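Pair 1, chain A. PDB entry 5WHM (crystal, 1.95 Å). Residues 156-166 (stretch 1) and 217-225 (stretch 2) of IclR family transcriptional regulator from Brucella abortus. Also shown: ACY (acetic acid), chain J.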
# COMPACT_ATOMS: atom_id res chain seq x y z
N SER A 156 3.01 -15.80 -16.16
CA SER A 156 2.26 -16.23 -14.99
C SER A 156 0.87 -16.71 -15.38
O SER A 156 0.26 -16.19 -16.31
CB SER A 156 2.13 -15.11 -13.95
OG SER A 156 1.43 -13.99 -14.48
N SER A 157 0.34 -17.65 -14.60
CA SER A 157 -1.04 -18.05 -14.85
C SER A 157 -1.99 -16.87 -14.69
O SER A 157 -2.94 -16.71 -15.48
CB SER A 157 -1.41 -19.23 -13.94
OG SER A 157 -1.86 -18.83 -12.67
N VAL A 158 -1.76 -16.00 -13.69
CA VAL A 158 -2.68 -14.89 -13.47
C VAL A 158 -2.65 -13.92 -14.65
O VAL A 158 -3.70 -13.45 -15.09
CB VAL A 158 -2.40 -14.17 -12.14
CG1 VAL A 158 -3.03 -14.93 -11.00
CG2 VAL A 158 -0.89 -13.96 -11.91
N GLY A 159 -1.45 -13.63 -15.17
CA GLY A 159 -1.35 -12.72 -16.32
C GLY A 159 -2.00 -13.28 -17.57
O GLY A 159 -2.62 -12.54 -18.35
N ARG A 160 -1.83 -14.58 -17.81
CA ARG A 160 -2.41 -15.22 -18.99
C ARG A 160 -3.93 -15.19 -18.95
O ARG A 160 -4.59 -14.88 -19.95
CB ARG A 160 -1.90 -16.67 -19.08
CG ARG A 160 -0.43 -16.73 -19.50
CD ARG A 160 0.24 -18.04 -19.17
NE ARG A 160 1.55 -18.12 -19.80
CZ ARG A 160 2.31 -19.22 -19.82
NH1 ARG A 160 1.87 -20.34 -19.23
NH2 ARG A 160 3.48 -19.20 -20.42
N ALA A 161 -4.50 -15.52 -17.79
CA ALA A 161 -5.95 -15.49 -17.66
C ALA A 161 -6.46 -14.07 -17.84
O ALA A 161 -7.53 -13.86 -18.42
CB ALA A 161 -6.37 -16.02 -16.28
N CYS A 162 -5.71 -13.08 -17.34
CA CYS A 162 -6.11 -11.69 -17.53
C CYS A 162 -6.12 -11.35 -19.01
O CYS A 162 -7.08 -10.77 -19.52
CB CYS A 162 -5.16 -10.77 -16.77
SG CYS A 162 -5.64 -9.01 -16.86
N LEU A 163 -5.06 -11.75 -19.73
CA LEU A 163 -4.99 -11.46 -21.16
C LEU A 163 -6.10 -12.16 -21.92
O LEU A 163 -6.62 -11.61 -22.90
CB LEU A 163 -3.63 -11.86 -21.73
CG LEU A 163 -2.49 -10.89 -21.40
CD1 LEU A 163 -1.13 -11.55 -21.66
CD2 LEU A 163 -2.61 -9.56 -22.16
N ALA A 164 -6.49 -13.36 -21.47
CA ALA A 164 -7.48 -14.15 -22.20
C ALA A 164 -8.88 -13.59 -22.05
O ALA A 164 -9.71 -13.80 -22.93
CB ALA A 164 -7.45 -15.61 -21.72
N ALA A 165 -9.19 -12.97 -20.90
CA ALA A 165 -10.50 -12.40 -20.61
C ALA A 165 -10.69 -11.03 -21.22
O ALA A 165 -11.80 -10.49 -21.20
CB ALA A 165 -10.73 -12.28 -19.09
N MSE A 166 -9.62 -10.45 -21.73
CA MSE A 166 -9.64 -9.14 -22.36
C MSE A 166 -10.33 -9.09 -23.69
O MSE A 166 -10.40 -10.09 -24.40
CB MSE A 166 -8.21 -8.67 -22.55
CG MSE A 166 -7.83 -7.56 -21.66
SE MSE A 166 -5.98 -7.25 -22.02
CE MSE A 166 -5.43 -7.35 -20.14
N ASN A 217 4.07 -24.39 -10.16
CA ASN A 217 2.98 -24.58 -11.11
C ASN A 217 1.73 -23.91 -10.57
O ASN A 217 1.52 -23.86 -9.36
CB ASN A 217 2.66 -26.04 -11.35
CG ASN A 217 3.82 -26.80 -11.95
OD1 ASN A 217 4.75 -26.23 -12.49
ND2 ASN A 217 3.74 -28.12 -11.87
N SER A 218 0.87 -23.45 -11.48
CA SER A 218 -0.29 -22.70 -11.04
C SER A 218 -1.33 -22.67 -12.15
O SER A 218 -1.01 -22.87 -13.33
CB SER A 218 0.16 -21.28 -10.63
OG SER A 218 -0.91 -20.36 -10.69
N VAL A 219 -2.58 -22.48 -11.75
CA VAL A 219 -3.70 -22.41 -12.68
C VAL A 219 -4.49 -21.17 -12.28
O VAL A 219 -4.56 -20.84 -11.10
CB VAL A 219 -4.60 -23.67 -12.61
CG1 VAL A 219 -5.13 -23.90 -11.20
CG2 VAL A 219 -5.76 -23.62 -13.63
N ALA A 220 -5.07 -20.48 -13.26
CA ALA A 220 -5.78 -19.24 -12.95
C ALA A 220 -7.06 -19.14 -13.77
O ALA A 220 -7.15 -19.70 -14.88
CB ALA A 220 -4.91 -17.99 -13.22
N VAL A 221 -8.04 -18.45 -13.20
CA VAL A 221 -9.36 -18.29 -13.82
C VAL A 221 -9.77 -16.83 -13.68
O VAL A 221 -9.77 -16.30 -12.55
CB VAL A 221 -10.41 -19.20 -13.16
CG1 VAL A 221 -11.81 -18.85 -13.64
CG2 VAL A 221 -10.10 -20.69 -13.45
N PRO A 222 -10.13 -16.14 -14.76
CA PRO A 222 -10.49 -14.72 -14.64
C PRO A 222 -11.98 -14.54 -14.35
O PRO A 222 -12.80 -15.44 -14.55
CB PRO A 222 -10.12 -14.17 -16.02
CG PRO A 222 -10.48 -15.36 -16.96
CD PRO A 222 -10.21 -16.62 -16.15
N LEU A 223 -12.31 -13.36 -13.86
CA LEU A 223 -13.70 -12.98 -13.63
C LEU A 223 -13.88 -11.53 -14.07
O LEU A 223 -13.17 -10.65 -13.59
CB LEU A 223 -14.06 -13.14 -12.15
CG LEU A 223 -15.34 -12.47 -11.67
CD1 LEU A 223 -16.53 -13.19 -12.30
CD2 LEU A 223 -15.40 -12.53 -10.17
N VAL A 224 -14.83 -11.28 -14.96
CA VAL A 224 -15.11 -9.92 -15.41
C VAL A 224 -16.09 -9.29 -14.44
O VAL A 224 -17.21 -9.78 -14.29
CB VAL A 224 -15.66 -9.90 -16.85
CG1 VAL A 224 -16.03 -8.48 -17.24
CG2 VAL A 224 -14.63 -10.46 -17.83
N HIS A 225 -15.67 -8.22 -13.75
CA HIS A 225 -16.51 -7.57 -12.75
C HIS A 225 -16.80 -6.14 -13.18
O HIS A 225 -15.89 -5.42 -13.60
CB HIS A 225 -15.84 -7.59 -11.37
CG HIS A 225 -16.77 -7.29 -10.24
ND1 HIS A 225 -18.05 -6.80 -10.43
CD2 HIS A 225 -16.62 -7.43 -8.90
CE1 HIS A 225 -18.64 -6.63 -9.26
NE2 HIS A 225 -17.79 -7.00 -8.31
C ACY J . 1.21 -17.86 -11.39
O ACY J . 0.04 -17.40 -11.49
OXT ACY J . 1.84 -18.40 -12.34
CH3 ACY J . 1.90 -17.75 -10.06

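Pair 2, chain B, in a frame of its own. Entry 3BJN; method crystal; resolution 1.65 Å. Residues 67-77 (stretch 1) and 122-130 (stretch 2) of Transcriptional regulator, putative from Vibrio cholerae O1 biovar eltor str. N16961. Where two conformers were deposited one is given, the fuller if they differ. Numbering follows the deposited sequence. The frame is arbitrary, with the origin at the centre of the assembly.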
# COMPACT_ATOMS: atom_id res chain seq x y z
N GLY B 67 1.92 5.61 -6.33
CA GLY B 67 0.81 5.16 -5.49
C GLY B 67 1.17 5.06 -4.02
O GLY B 67 2.34 4.87 -3.66
N ALA B 68 0.14 5.15 -3.17
CA ALA B 68 0.32 5.10 -1.72
C ALA B 68 1.07 3.87 -1.23
O ALA B 68 1.90 4.00 -0.35
CB ALA B 68 -1.04 5.21 -1.03
N SER B 69 0.79 2.69 -1.80
CA SER B 69 1.42 1.45 -1.33
C SER B 69 2.93 1.51 -1.58
O SER B 69 3.73 1.19 -0.68
CB SER B 69 0.87 0.24 -2.10
OG SER B 69 -0.52 0.10 -1.93
N SER B 70 3.31 1.90 -2.79
CA SER B 70 4.74 2.04 -3.15
C SER B 70 5.42 3.06 -2.24
O SER B 70 6.52 2.81 -1.73
CB SER B 70 4.94 2.49 -4.60
OG SER B 70 4.49 1.49 -5.48
N LYS B 71 4.76 4.19 -2.00
CA LYS B 71 5.38 5.27 -1.23
C LYS B 71 5.54 4.93 0.26
O LYS B 71 6.50 5.36 0.89
CB LYS B 71 4.61 6.58 -1.42
CG LYS B 71 4.74 7.18 -2.80
CD LYS B 71 4.00 8.50 -2.79
CE LYS B 71 3.59 8.94 -4.16
NZ LYS B 71 2.58 10.03 -4.02
N VAL B 72 4.59 4.18 0.83
CA VAL B 72 4.73 3.67 2.20
C VAL B 72 5.91 2.71 2.32
O VAL B 72 6.73 2.82 3.26
CB VAL B 72 3.44 2.95 2.63
CG1 VAL B 72 3.71 2.00 3.80
CG2 VAL B 72 2.44 3.98 2.97
N MSE B 73 6.05 1.81 1.36
CA MSE B 73 7.10 0.81 1.42
C MSE B 73 8.46 1.48 1.22
O MSE B 73 9.40 1.21 1.98
CB MSE B 73 6.84 -0.32 0.43
CG MSE B 73 5.61 -1.12 0.89
SE MSE B 73 5.25 -2.70 -0.17
CE MSE B 73 5.26 -1.96 -1.84
N LEU B 74 8.53 2.40 0.26
CA LEU B 74 9.78 3.17 0.04
C LEU B 74 10.17 3.99 1.29
O LEU B 74 11.36 4.08 1.63
CB LEU B 74 9.66 4.09 -1.17
CG LEU B 74 9.63 3.34 -2.51
CD1 LEU B 74 9.11 4.32 -3.61
CD2 LEU B 74 11.02 2.78 -2.86
N ALA B 75 9.18 4.59 1.95
CA ALA B 75 9.46 5.41 3.15
C ALA B 75 9.99 4.59 4.33
O ALA B 75 10.79 5.09 5.14
CB ALA B 75 8.23 6.20 3.58
N TYR B 76 9.53 3.35 4.45
CA TYR B 76 9.82 2.53 5.64
C TYR B 76 10.91 1.48 5.49
O TYR B 76 11.42 0.98 6.51
CB TYR B 76 8.54 1.88 6.18
CG TYR B 76 7.69 2.81 7.01
CD1 TYR B 76 6.74 3.63 6.43
CD2 TYR B 76 7.87 2.89 8.40
CE1 TYR B 76 5.95 4.51 7.21
CE2 TYR B 76 7.10 3.74 9.18
CZ TYR B 76 6.14 4.54 8.58
OH TYR B 76 5.39 5.37 9.40
N MSE B 77 11.26 1.13 4.26
CA MSE B 77 12.41 0.26 4.02
C MSE B 77 13.73 1.01 4.31
O MSE B 77 13.74 2.23 4.46
CB MSE B 77 12.40 -0.27 2.58
CG MSE B 77 12.64 0.79 1.56
SE MSE B 77 12.72 -0.00 -0.24
CE MSE B 77 10.99 -0.92 -0.26
N SER B 122 -8.04 6.30 -5.96
CA SER B 122 -7.11 6.76 -4.90
C SER B 122 -6.58 5.55 -4.13
O SER B 122 -7.18 4.46 -4.19
CB SER B 122 -7.85 7.72 -3.96
OG SER B 122 -8.23 8.90 -4.65
N GLY B 123 -5.45 5.73 -3.46
CA GLY B 123 -4.91 4.72 -2.56
C GLY B 123 -4.65 5.27 -1.18
O GLY B 123 -4.23 6.42 -1.04
N ILE B 124 -4.89 4.44 -0.16
CA ILE B 124 -4.54 4.79 1.23
C ILE B 124 -3.84 3.57 1.81
O ILE B 124 -4.37 2.46 1.74
CB ILE B 124 -5.79 5.20 2.09
CG1 ILE B 124 -6.34 6.52 1.53
CG2 ILE B 124 -5.37 5.36 3.55
CD1 ILE B 124 -7.74 6.97 2.06
N SER B 125 -2.63 3.74 2.34
CA SER B 125 -1.82 2.58 2.71
C SER B 125 -1.02 2.81 3.98
O SER B 125 -0.62 3.94 4.27
CB SER B 125 -0.88 2.17 1.58
OG SER B 125 -1.56 2.14 0.34
N ALA B 126 -0.81 1.72 4.72
CA ALA B 126 0.00 1.78 5.94
C ALA B 126 0.96 0.60 5.98
O ALA B 126 0.64 -0.45 5.45
CB ALA B 126 -0.90 1.81 7.18
N PRO B 127 2.14 0.77 6.60
CA PRO B 127 3.16 -0.29 6.55
C PRO B 127 2.86 -1.41 7.54
O PRO B 127 2.29 -1.17 8.62
CB PRO B 127 4.43 0.44 7.01
CG PRO B 127 3.91 1.52 7.97
CD PRO B 127 2.60 1.95 7.39
N VAL B 128 3.25 -2.62 7.16
CA VAL B 128 3.21 -3.76 8.08
C VAL B 128 4.66 -4.02 8.43
O VAL B 128 5.49 -4.25 7.55
CB VAL B 128 2.58 -4.99 7.42
CG1 VAL B 128 2.69 -6.21 8.31
CG2 VAL B 128 1.11 -4.71 7.09
N MSE B 129 4.93 -3.96 9.73
CA MSE B 129 6.27 -4.03 10.28
C MSE B 129 6.41 -5.26 11.15
O MSE B 129 5.48 -5.61 11.88
CB MSE B 129 6.56 -2.80 11.16
CG MSE B 129 6.25 -1.44 10.55
SE MSE B 129 7.57 -1.03 9.18
CE MSE B 129 9.23 -0.92 10.24
N LYS B 130 7.58 -5.90 11.08
CA LYS B 130 7.97 -6.91 12.06
C LYS B 130 9.21 -6.34 12.72
O LYS B 130 10.29 -6.33 12.12
CB LYS B 130 8.26 -8.27 11.41
CG LYS B 130 8.64 -9.38 12.42
CD LYS B 130 9.02 -10.66 11.69
CE LYS B 130 9.82 -11.62 12.56
NZ LYS B 130 10.56 -12.59 11.69

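In both pairs a helix lies along a strand of the same chain, the two running in nearly the same direction. The axes cross at -28° in pair 1, with a closest approach of 6.9 Å, and at -26° and 6.6 Å in pair 2. Backbone atoms of 14 central residues superpose with an RMSD of 0.7 Å, and the buried surface is similar, 346 Å² in pair 1 and 376 Å² in pair 2. The shared frame places three helix positions, one turn or so apart, over alternate residues of the strand: A:Ser157, A:Ala161 and A:Ala165 match B:Ala68, B:Val72 and B:Tyr76, while A:Ser218, A:Ala220 and A:Pro222 match B:Gly123, B:Ser125 and B:Pro127.

At the N-terminal end of the helix the hydroxyls are distributed differently. In pair 1, A:Ser157 on the helix faces A:Ser218 on the strand, and their OG atoms are hydrogen-bonded at 2.7 Å. An acetic acid molecule, probably from the crystallisation liquor, sits beside them; its O atom accepts from A:Ser157 OG at 2.7 Å, and its OXT accepts from A:Ser157 N at 2.8 Å. In pair 2 the matching residues are B:Ala68 and B:Gly123. With no side chain on the strand residue, B:Ala68 CB packs against the backbone, 3.4 Å from B:Gly123 O. A CB on this glycine would point toward the helix and come tightly, 3.5 Å, against B:Ala68 CB.

Two residues along the strand, at the next position facing the helix, the polar and apolar roles are exchanged. A:Ala220 CB lies 3.2 Å from A:Ser157 OG and 3.9 Å from A:Ala161 CB, so a methyl group fills the space between two helix residues. Its counterpart B:Ser125 carries a hydroxyl, whose OG is 3.4 Å from B:Ala68 CB and 3.2 Å from B:Ser69 OG. B:Ser69 matches A:Val158, which instead makes an apolar contact, its CG1 4.2 Å from A:Ala220 CB.

In the middle, a small helix residue in pair 1 corresponds to a branched one in pair 2. A:Ala161 CB is 3.9 Å from A:Pro222 CD, and the helix backbone also meets the ring, with A:Ala161 O 3.5 Å from A:Pro222 CB. B:Val72 meets the same three strand positions as A:Ala161, with more of its surface covered: its CG2 is 3.3 Å from B:Ser125 O, whereas its CG1 reaches B:Pro127 CB at 3.6 Å.

The proline is common to both strands, with the same C-gamma endo pucker, but it meets different partners toward the C-terminal end of the helix. In pair 1, A:Ala165 CB rests 3.7 Å from A:Pro222 CB and only grazes the next side chain, A:Ala165 CB lying 4.5 Å from A:Val224 CG2. In pair 2, B:Tyr76 lays a ring face against the proline; B:Pro127 CG stands 3.7 Å from the B:Tyr76 ring centroid, 11° off the normal, in a CH-pi contact. The selenium of selenomethionine B:Met129, matched to A:Val224, approaches the same ring obliquely, with SE 4.0 Å from B:Tyr76 CD2.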